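Side-chain contacts in oxalate biosynthetic component 1 (Burkholderia thailandensis, PDB 5IKY), which is a bifunctional enzyme of quorum sensing-dependent oxalate production, combining a serine hydrolase with an additional lyase activity: residues Gly220-His225 and Glu519-Glu524; Trp503-Leu508 and Ile513-Ala518. All coordinates share one frame; numbering follows the deposited sequence.

Interaction 1. Residues Gly220-His225 and Glu519-Glu524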
ATOM      1  N   GLY A 220      -1.142  -5.542  -6.265  1.00 44.27           N
ATOM      2  CA  GLY A 220      -2.295  -6.389  -6.019  1.00 42.89           C
ATOM      3  C   GLY A 220      -2.038  -7.748  -5.395  1.00 45.18           C
ATOM      4  O   GLY A 220      -2.983  -8.469  -5.093  1.00 50.04           O
ATOM      5  N   ALA A 221      -0.774  -8.109  -5.201  1.00 46.03           N
ATOM      6  CA  ALA A 221      -0.451  -9.392  -4.582  1.00 41.30           C
ATOM      7  C   ALA A 221      -0.919  -9.425  -3.133  1.00 48.96           C
ATOM      8  O   ALA A 221      -0.807  -8.431  -2.415  1.00 49.75           O
ATOM      9  CB  ALA A 221       1.045  -9.668  -4.661  1.00 44.66           C
ATOM     10  N   ALA A 222      -1.442 -10.572  -2.709  1.00 43.56           N
ATOM     11  CA  ALA A 222      -1.902 -10.743  -1.337  1.00 47.19           C
ATOM     12  C   ALA A 222      -0.897 -11.545  -0.519  1.00 44.14           C
ATOM     13  O   ALA A 222      -0.809 -11.391   0.698  1.00 41.66           O
ATOM     14  CB  ALA A 222      -3.262 -11.423  -1.315  1.00 37.55           C
ATOM     15  N   VAL A 223      -0.147 -12.412  -1.194  1.00 42.44           N
ATOM     16  CA  VAL A 223       0.833 -13.259  -0.524  1.00 36.49           C
ATOM     17  C   VAL A 223       2.225 -13.061  -1.122  1.00 52.65           C
ATOM     18  O   VAL A 223       2.377 -12.907  -2.325  1.00 39.39           O
ATOM     19  CB  VAL A 223       0.455 -14.746  -0.618  1.00 40.03           C
ATOM     20  CG1 VAL A 223       1.405 -15.595   0.212  1.00 39.79           C
ATOM     21  CG2 VAL A 223      -0.981 -14.957  -0.157  1.00 43.16           C
ATOM     22  N   VAL A 224       3.252 -13.079  -0.286  1.00 42.02           N
ATOM     23  CA  VAL A 224       4.615 -12.972  -0.787  1.00 42.13           C
ATOM     24  C   VAL A 224       5.399 -14.240  -0.452  1.00 48.91           C
ATOM     25  O   VAL A 224       5.619 -14.554   0.671  1.00 44.87           O
ATOM     26  CB  VAL A 224       5.316 -11.748  -0.224  1.00 40.47           C
ATOM     27  CG1 VAL A 224       6.683 -11.584  -0.834  1.00 53.58           C
ATOM     28  CG2 VAL A 224       4.502 -10.500  -0.466  1.00 48.51           C
ATOM     29  N   HIS A 225       5.844 -14.952  -1.477  1.00 56.50           N
ATOM     30  CA  HIS A 225       6.705 -16.119  -1.285  1.00 51.50           C
ATOM     31  C   HIS A 225       8.158 -15.677  -1.131  1.00 47.21           C
ATOM     32  O   HIS A 225       8.693 -15.142  -2.101  1.00 58.83           O
ATOM     33  CB  HIS A 225       6.710 -17.093  -2.455  1.00 77.43           C
ATOM     34  CG  HIS A 225       7.110 -18.461  -2.055  1.00 67.55           C
ATOM     35  ND1 HIS A 225       8.149 -18.709  -1.163  1.00106.25           N
ATOM     36  CD2 HIS A 225       6.827 -19.623  -2.656  1.00 84.93           C
ATOM     37  CE1 HIS A 225       8.313 -20.026  -1.091  1.00 67.32           C
ATOM     38  NE2 HIS A 225       7.539 -20.594  -1.991  1.00 83.69           N
ATOM     39  N   GLU A 519      -5.770  -8.370   3.386  1.00 47.18           N
ATOM     40  CA  GLU A 519      -6.676  -8.272   4.530  1.00 50.99           C
ATOM     41  C   GLU A 519      -7.883  -9.190   4.384  1.00 48.07           C
ATOM     42  O   GLU A 519      -8.258  -9.891   5.323  1.00 52.76           O
ATOM     43  CB  GLU A 519      -7.146  -6.831   4.718  1.00 38.22           C
ATOM     44  CG  GLU A 519      -6.372  -6.055   5.767  1.00 83.72           C
ATOM     45  CD  GLU A 519      -6.771  -4.594   5.817  1.00 92.30           C
ATOM     46  OE1 GLU A 519      -5.867  -3.730   5.846  1.00 91.48           O
ATOM     47  OE2 GLU A 519      -7.989  -4.311   5.823  1.00 75.02           O
ATOM     48  N   THR A 520      -8.492  -9.176   3.202  1.00 42.62           N
ATOM     49  CA  THR A 520      -9.641 -10.028   2.926  1.00 45.51           C
ATOM     50  C   THR A 520      -9.247 -11.501   2.971  1.00 50.45           C
ATOM     51  O   THR A 520      -9.987 -12.337   3.495  1.00 60.54           O
ATOM     52  CB  THR A 520     -10.260  -9.701   1.553  1.00 44.27           C
ATOM     53  OG1 THR A 520     -10.603  -8.311   1.503  1.00 54.56           O
ATOM     54  CG2 THR A 520     -11.501 -10.544   1.297  1.00 39.55           C
ATOM     55  N   LEU A 521      -8.072 -11.813   2.433  1.00 44.00           N
ATOM     56  CA  LEU A 521      -7.613 -13.193   2.355  1.00 47.11           C
ATOM     57  C   LEU A 521      -7.321 -13.761   3.738  1.00 48.51           C
ATOM     58  O   LEU A 521      -7.589 -14.935   4.001  1.00 44.96           O
ATOM     59  CB  LEU A 521      -6.371 -13.300   1.466  1.00 41.85           C
ATOM     60  CG  LEU A 521      -5.921 -14.728   1.145  1.00 45.35           C
ATOM     61  CD1 LEU A 521      -7.075 -15.533   0.573  1.00 37.75           C
ATOM     62  CD2 LEU A 521      -4.757 -14.718   0.177  1.00 37.23           C
ATOM     63  N   ARG A 522      -6.781 -12.927   4.623  1.00 36.94           N
ATOM     64  CA  ARG A 522      -6.498 -13.359   5.988  1.00 56.24           C
ATOM     65  C   ARG A 522      -7.778 -13.803   6.690  1.00 48.22           C
ATOM     66  O   ARG A 522      -7.748 -14.690   7.543  1.00 56.14           O
ATOM     67  CB  ARG A 522      -5.807 -12.246   6.786  1.00 36.52           C
ATOM     68  CG  ARG A 522      -4.455 -11.840   6.227  1.00 52.79           C
ATOM     69  CD  ARG A 522      -3.715 -10.898   7.159  1.00 36.24           C
ATOM     70  NE  ARG A 522      -2.984 -11.640   8.177  1.00 61.95           N
ATOM     71  CZ  ARG A 522      -1.674 -11.846   8.154  1.00 53.56           C
ATOM     72  NH1 ARG A 522      -0.933 -11.341   7.175  1.00 45.70           N
ATOM     73  NH2 ARG A 522      -1.100 -12.538   9.126  1.00 70.04           N
ATOM     74  N   ASP A 523      -8.903 -13.195   6.323  1.00 47.13           N
ATOM     75  CA  ASP A 523     -10.198 -13.621   6.848  1.00 43.70           C
ATOM     76  C   ASP A 523     -10.607 -14.965   6.253  1.00 54.37           C
ATOM     77  O   ASP A 523     -11.075 -15.849   6.969  1.00 50.55           O
ATOM     78  CB  ASP A 523     -11.281 -12.576   6.568  1.00 38.21           C
ATOM     79  CG  ASP A 523     -11.093 -11.304   7.378  1.00 69.69           C
ATOM     80  OD1 ASP A 523     -10.271 -11.307   8.320  1.00 55.90           O
ATOM     81  OD2 ASP A 523     -11.784 -10.306   7.082  1.00 60.60           O
ATOM     82  N   GLU A 524     -10.425 -15.113   4.945  1.00 46.34           N
ATOM     83  CA  GLU A 524     -10.791 -16.346   4.251  1.00 57.11           C
ATOM     84  C   GLU A 524      -9.977 -17.550   4.723  1.00 55.62           C
ATOM     85  O   GLU A 524     -10.461 -18.681   4.692  1.00 63.66           O
ATOM     86  CB  GLU A 524     -10.619 -16.182   2.739  1.00 59.59           C
ATOM     87  CG  GLU A 524     -11.753 -15.449   2.045  1.00 81.88           C
ATOM     88  CD  GLU A 524     -11.581 -15.419   0.536  1.00107.57           C
ATOM     89  OE1 GLU A 524     -11.124 -16.435  -0.029  1.00119.55           O
ATOM     90  OE2 GLU A 524     -11.908 -14.384  -0.084  1.00103.75           O
TER
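The backbone of Ala-222, whose methyl meets Leu-521, is hydrogen-bonded to two parallel strands, to Ile-7 of strand 4-9 and to Ile-275 of strand 275-278. With its backbone tied into the sheet, Ala-222 meets Leu-521 through its methyl alone. Leu-521 supplies the other half through a single branch: its CD2 lies 3.9 Å from Ala-222 CB and 3.8 Å from Val-223 CG2. These two targets, Ala-222 CB and Val-223 CG2, are themselves 4.4 Å apart, so the methyl rests over the groove between neighbouring residues. The other branch points elsewhere, with Leu-521 CD1 6.2 Å from Val-223 CG2. The side chains of Val-223 and Leu-521 cross at about a right angle, and only methyl carbons come within 4.2 Å. On the strand, chi1 of -174° sets Val-223 CG1 opposite the backbone N and leaves CG2 as the branch facing the helix. Val-224 packs on the outer helix 206-218, so the alternation of the strand is consistent with Val-223 facing the interior of the (beta/alpha)8 barrel. Leu-521 also touches Tyr-6 and Ile-275; Val-223 and Ile-275 begin their strands, which places Leu-521 probably at the N-terminal mouth of the barrel. The buried area, 89 Å², is small, and its closest atoms are all carbon; the contact contributes van der Waals packing and exclusion of water, while the backbone bonds of Ala-222 and Val-223 go to the neighbouring strands.

Interaction 2. Residues Trp503-Leu508 and Ile513-Ala518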
ATOM      1  N   TRP A 503       0.763  -7.137 -14.840  1.00 50.87           N
ATOM      2  CA  TRP A 503       0.310  -7.812 -16.047  1.00 44.75           C
ATOM      3  C   TRP A 503      -0.821  -8.792 -15.738  1.00 51.97           C
ATOM      4  O   TRP A 503      -1.829  -8.828 -16.442  1.00 58.72           O
ATOM      5  CB  TRP A 503       1.474  -8.542 -16.719  1.00 44.86           C
ATOM      6  CG  TRP A 503       1.039  -9.535 -17.751  1.00 50.11           C
ATOM      7  CD1 TRP A 503       0.750  -9.284 -19.062  1.00 51.28           C
ATOM      8  CD2 TRP A 503       0.832 -10.939 -17.556  1.00 45.24           C
ATOM      9  NE1 TRP A 503       0.381 -10.446 -19.696  1.00 57.89           N
ATOM     10  CE2 TRP A 503       0.421 -11.476 -18.792  1.00 63.19           C
ATOM     11  CE3 TRP A 503       0.956 -11.794 -16.456  1.00 63.61           C
ATOM     12  CZ2 TRP A 503       0.135 -12.830 -18.960  1.00 54.22           C
ATOM     13  CZ3 TRP A 503       0.671 -13.139 -16.624  1.00 57.24           C
ATOM     14  CH2 TRP A 503       0.265 -13.643 -17.866  1.00 53.97           C
ATOM     15  N   LEU A 504      -0.648  -9.579 -14.681  1.00 47.95           N
ATOM     16  CA  LEU A 504      -1.651 -10.559 -14.277  1.00 52.22           C
ATOM     17  C   LEU A 504      -2.951  -9.887 -13.846  1.00 61.45           C
ATOM     18  O   LEU A 504      -4.040 -10.350 -14.185  1.00 57.60           O
ATOM     19  CB  LEU A 504      -1.116 -11.437 -13.143  1.00 61.92           C
ATOM     20  CG  LEU A 504      -2.076 -12.484 -12.573  1.00 52.54           C
ATOM     21  CD1 LEU A 504      -2.586 -13.402 -13.670  1.00 47.96           C
ATOM     22  CD2 LEU A 504      -1.408 -13.287 -11.470  1.00 53.85           C
ATOM     23  N   ARG A 505      -2.829  -8.793 -13.097  1.00 52.45           N
ATOM     24  CA  ARG A 505      -3.996  -8.060 -12.617  1.00 51.67           C
ATOM     25  C   ARG A 505      -4.815  -7.474 -13.763  1.00 57.71           C
ATOM     26  O   ARG A 505      -6.037  -7.606 -13.783  1.00 60.33           O
ATOM     27  CB  ARG A 505      -3.575  -6.942 -11.659  1.00 56.16           C
ATOM     28  CG  ARG A 505      -4.720  -6.017 -11.270  1.00 52.19           C
ATOM     29  CD  ARG A 505      -4.323  -5.039 -10.176  1.00 63.23           C
ATOM     30  NE  ARG A 505      -3.132  -4.265 -10.518  1.00 62.75           N
ATOM     31  CZ  ARG A 505      -3.145  -3.158 -11.253  1.00 65.42           C
ATOM     32  NH1 ARG A 505      -4.289  -2.692 -11.733  1.00 65.43           N
ATOM     33  NH2 ARG A 505      -2.013  -2.519 -11.512  1.00 70.29           N
ATOM     34  N   ARG A 506      -4.145  -6.827 -14.713  1.00 53.78           N
ATOM     35  CA  ARG A 506      -4.837  -6.225 -15.850  1.00 54.69           C
ATOM     36  C   ARG A 506      -5.470  -7.303 -16.723  1.00 59.61           C
ATOM     37  O   ARG A 506      -6.518  -7.090 -17.335  1.00 60.41           O
ATOM     38  CB  ARG A 506      -3.881  -5.363 -16.677  1.00 46.87           C
ATOM     39  CG  ARG A 506      -3.284  -4.192 -15.909  1.00 53.71           C
ATOM     40  CD  ARG A 506      -2.429  -3.298 -16.802  1.00 80.43           C
ATOM     41  NE  ARG A 506      -3.166  -2.132 -17.288  1.00103.57           N
ATOM     42  CZ  ARG A 506      -3.486  -1.922 -18.561  1.00105.25           C
ATOM     43  NH1 ARG A 506      -3.133  -2.797 -19.493  1.00 99.58           N
ATOM     44  NH2 ARG A 506      -4.158  -0.832 -18.903  1.00103.24           N
ATOM     45  N   GLU A 507      -4.828  -8.465 -16.768  1.00 57.07           N
ATOM     46  CA  GLU A 507      -5.344  -9.597 -17.521  1.00 47.04           C
ATOM     47  C   GLU A 507      -6.661 -10.088 -16.924  1.00 62.16           C
ATOM     48  O   GLU A 507      -7.597 -10.420 -17.649  1.00 58.59           O
ATOM     49  CB  GLU A 507      -4.317 -10.730 -17.547  1.00 60.34           C
ATOM     50  CG  GLU A 507      -4.694 -11.881 -18.455  1.00 88.23           C
ATOM     51  CD  GLU A 507      -4.725 -11.475 -19.912  1.00 92.17           C
ATOM     52  OE1 GLU A 507      -3.888 -10.635 -20.310  1.00 87.34           O
ATOM     53  OE2 GLU A 507      -5.586 -11.988 -20.656  1.00103.89           O
ATOM     54  N   LEU A 508      -6.724 -10.129 -15.596  1.00 55.89           N
ATOM     55  CA  LEU A 508      -7.936 -10.543 -14.900  1.00 55.67           C
ATOM     56  C   LEU A 508      -9.030  -9.481 -15.017  1.00 63.14           C
ATOM     57  O   LEU A 508     -10.211  -9.809 -15.135  1.00 60.79           O
ATOM     58  CB  LEU A 508      -7.632 -10.835 -13.428  1.00 44.77           C
ATOM     59  CG  LEU A 508      -6.725 -12.039 -13.157  1.00 53.84           C
ATOM     60  CD1 LEU A 508      -6.388 -12.141 -11.676  1.00 43.38           C
ATOM     61  CD2 LEU A 508      -7.376 -13.326 -13.649  1.00 45.62           C
ATOM     62  N   ILE A 513     -12.631 -10.473 -13.899  1.00 58.60           N
ATOM     63  CA  ILE A 513     -12.240 -11.231 -12.717  1.00 47.81           C
ATOM     64  C   ILE A 513     -11.467 -10.349 -11.743  1.00 52.80           C
ATOM     65  O   ILE A 513     -10.457  -9.746 -12.109  1.00 56.69           O
ATOM     66  CB  ILE A 513     -11.382 -12.447 -13.090  1.00 52.48           C
ATOM     67  CG1 ILE A 513     -12.131 -13.331 -14.088  1.00 49.24           C
ATOM     68  CG2 ILE A 513     -10.995 -13.232 -11.846  1.00 52.83           C
ATOM     69  CD1 ILE A 513     -11.317 -14.493 -14.594  1.00 46.96           C
ATOM     70  N   GLY A 514     -11.943 -10.279 -10.505  1.00 46.38           N
ATOM     71  CA  GLY A 514     -11.305  -9.453  -9.494  1.00 49.71           C
ATOM     72  C   GLY A 514     -10.204 -10.176  -8.744  1.00 57.84           C
ATOM     73  O   GLY A 514      -9.986 -11.372  -8.940  1.00 51.63           O
ATOM     74  N   ILE A 515      -9.498  -9.447  -7.885  1.00 51.66           N
ATOM     75  CA  ILE A 515      -8.459 -10.050  -7.060  1.00 58.18           C
ATOM     76  C   ILE A 515      -8.721  -9.804  -5.581  1.00 45.86           C
ATOM     77  O   ILE A 515      -9.412  -8.855  -5.212  1.00 50.06           O
ATOM     78  CB  ILE A 515      -7.056  -9.521  -7.422  1.00 47.42           C
ATOM     79  CG1 ILE A 515      -6.955  -8.021  -7.148  1.00 60.42           C
ATOM     80  CG2 ILE A 515      -6.736  -9.818  -8.874  1.00 54.04           C
ATOM     81  CD1 ILE A 515      -5.587  -7.440  -7.449  1.00 59.47           C
ATOM     82  N   VAL A 516      -8.169 -10.670  -4.738  1.00 50.05           N
ATOM     83  CA  VAL A 516      -8.359 -10.569  -3.297  1.00 41.75           C
ATOM     84  C   VAL A 516      -7.139  -9.947  -2.624  1.00 50.82           C
ATOM     85  O   VAL A 516      -6.015 -10.423  -2.795  1.00 64.22           O
ATOM     86  CB  VAL A 516      -8.633 -11.951  -2.671  1.00 48.15           C
ATOM     87  CG1 VAL A 516      -8.881 -11.819  -1.177  1.00 55.70           C
ATOM     88  CG2 VAL A 516      -9.816 -12.616  -3.355  1.00 54.79           C
ATOM     89  N   ASP A 517      -7.360  -8.880  -1.865  1.00 46.99           N
ATOM     90  CA  ASP A 517      -6.277  -8.241  -1.126  1.00 51.61           C
ATOM     91  C   ASP A 517      -5.914  -9.060   0.109  1.00 57.23           C
ATOM     92  O   ASP A 517      -6.659  -9.957   0.513  1.00 50.79           O
ATOM     93  CB  ASP A 517      -6.656  -6.814  -0.721  1.00 67.69           C
ATOM     94  CG  ASP A 517      -7.870  -6.765   0.185  1.00 77.09           C
ATOM     95  OD1 ASP A 517      -8.899  -7.379  -0.161  1.00101.44           O
ATOM     96  OD2 ASP A 517      -7.790  -6.116   1.249  1.00 91.96           O
ATOM     97  N   ALA A 518      -4.771  -8.736   0.705  1.00 43.42           N
ATOM     98  CA  ALA A 518      -4.243  -9.481   1.842  1.00 40.50           C
ATOM     99  C   ALA A 518      -5.209  -9.522   3.027  1.00 45.90           C
ATOM    100  O   ALA A 518      -5.444 -10.585   3.598  1.00 62.15           O
ATOM    101  CB  ALA A 518      -2.905  -8.892   2.272  1.00 37.06           C
TER
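Leu-508 and Ile-513 meet through both backbone and side chain, and here the packing is tight. Ile-513 N donates to Leu-508 O over 2.8 Å with an N-H...O angle of 148°, the donor standing 32° from the carbonyl plane. The turn is close enough to bring two acceptors together, Leu-508 O and Ile-513 O, at 3.0 Å. Beside this bond Leu-508 CB sits 3.3 Å from Ile-513 O, and Leu-508 CD2 reaches Ile-513 CG2 at 4.0 Å. The other branch, Leu-508 CD1, meets Ile-515 CG2 at 3.7 Å, so the forked end spans the side chains before and after Gly-514. In fold terms, helix 497-510, which follows barrel strand 471-474, leads by a short turn into strand 514-515, parallel to strand 4-9; Phe-5 of that strand touches both Leu-508 and Ile-513. The contact is slighter at Arg-505, which loses 31 Å² of surface to 513-518 against 101 Å² for Leu-508. Its partner Ile-515 is partly exposed, and chi1 of 63° places CG1 between backbone N and carbonyl carbon, carrying CD1 to the aliphatic part of Arg-505, 3.8 Å from its CD. A bend about the CG-CD bond redirects the guanidinium of Arg-505 to salt bridges with Glu-219 and Glu-509.

In the fold
Both contacts adjoin strand 4-9, and their centres lie about 12 Å apart. Strand 514-515 bonds at the start of strand 4-9, to Phe-5 and to Lys-3 just ahead of it, whereas 220-225 joins it farther along, at Ile-7 and Ala-9. Where one gives way to the other they touch: Ala-222 CB is 3.3 Å from Val-516 O, and Gly-220 O is 3.7 Å from Ile-515 CD1. Asp-517, at the N-cap position, then starts the helix that carries Leu-521. The touching residues of both contacts are not among the magnesium ligands. Interaction 1 lies on the strand that runs to the site: the Val-223 side chain is about 11 Å from the ion, and His-225 packs against His-227, which forms the metal site with Glu-477.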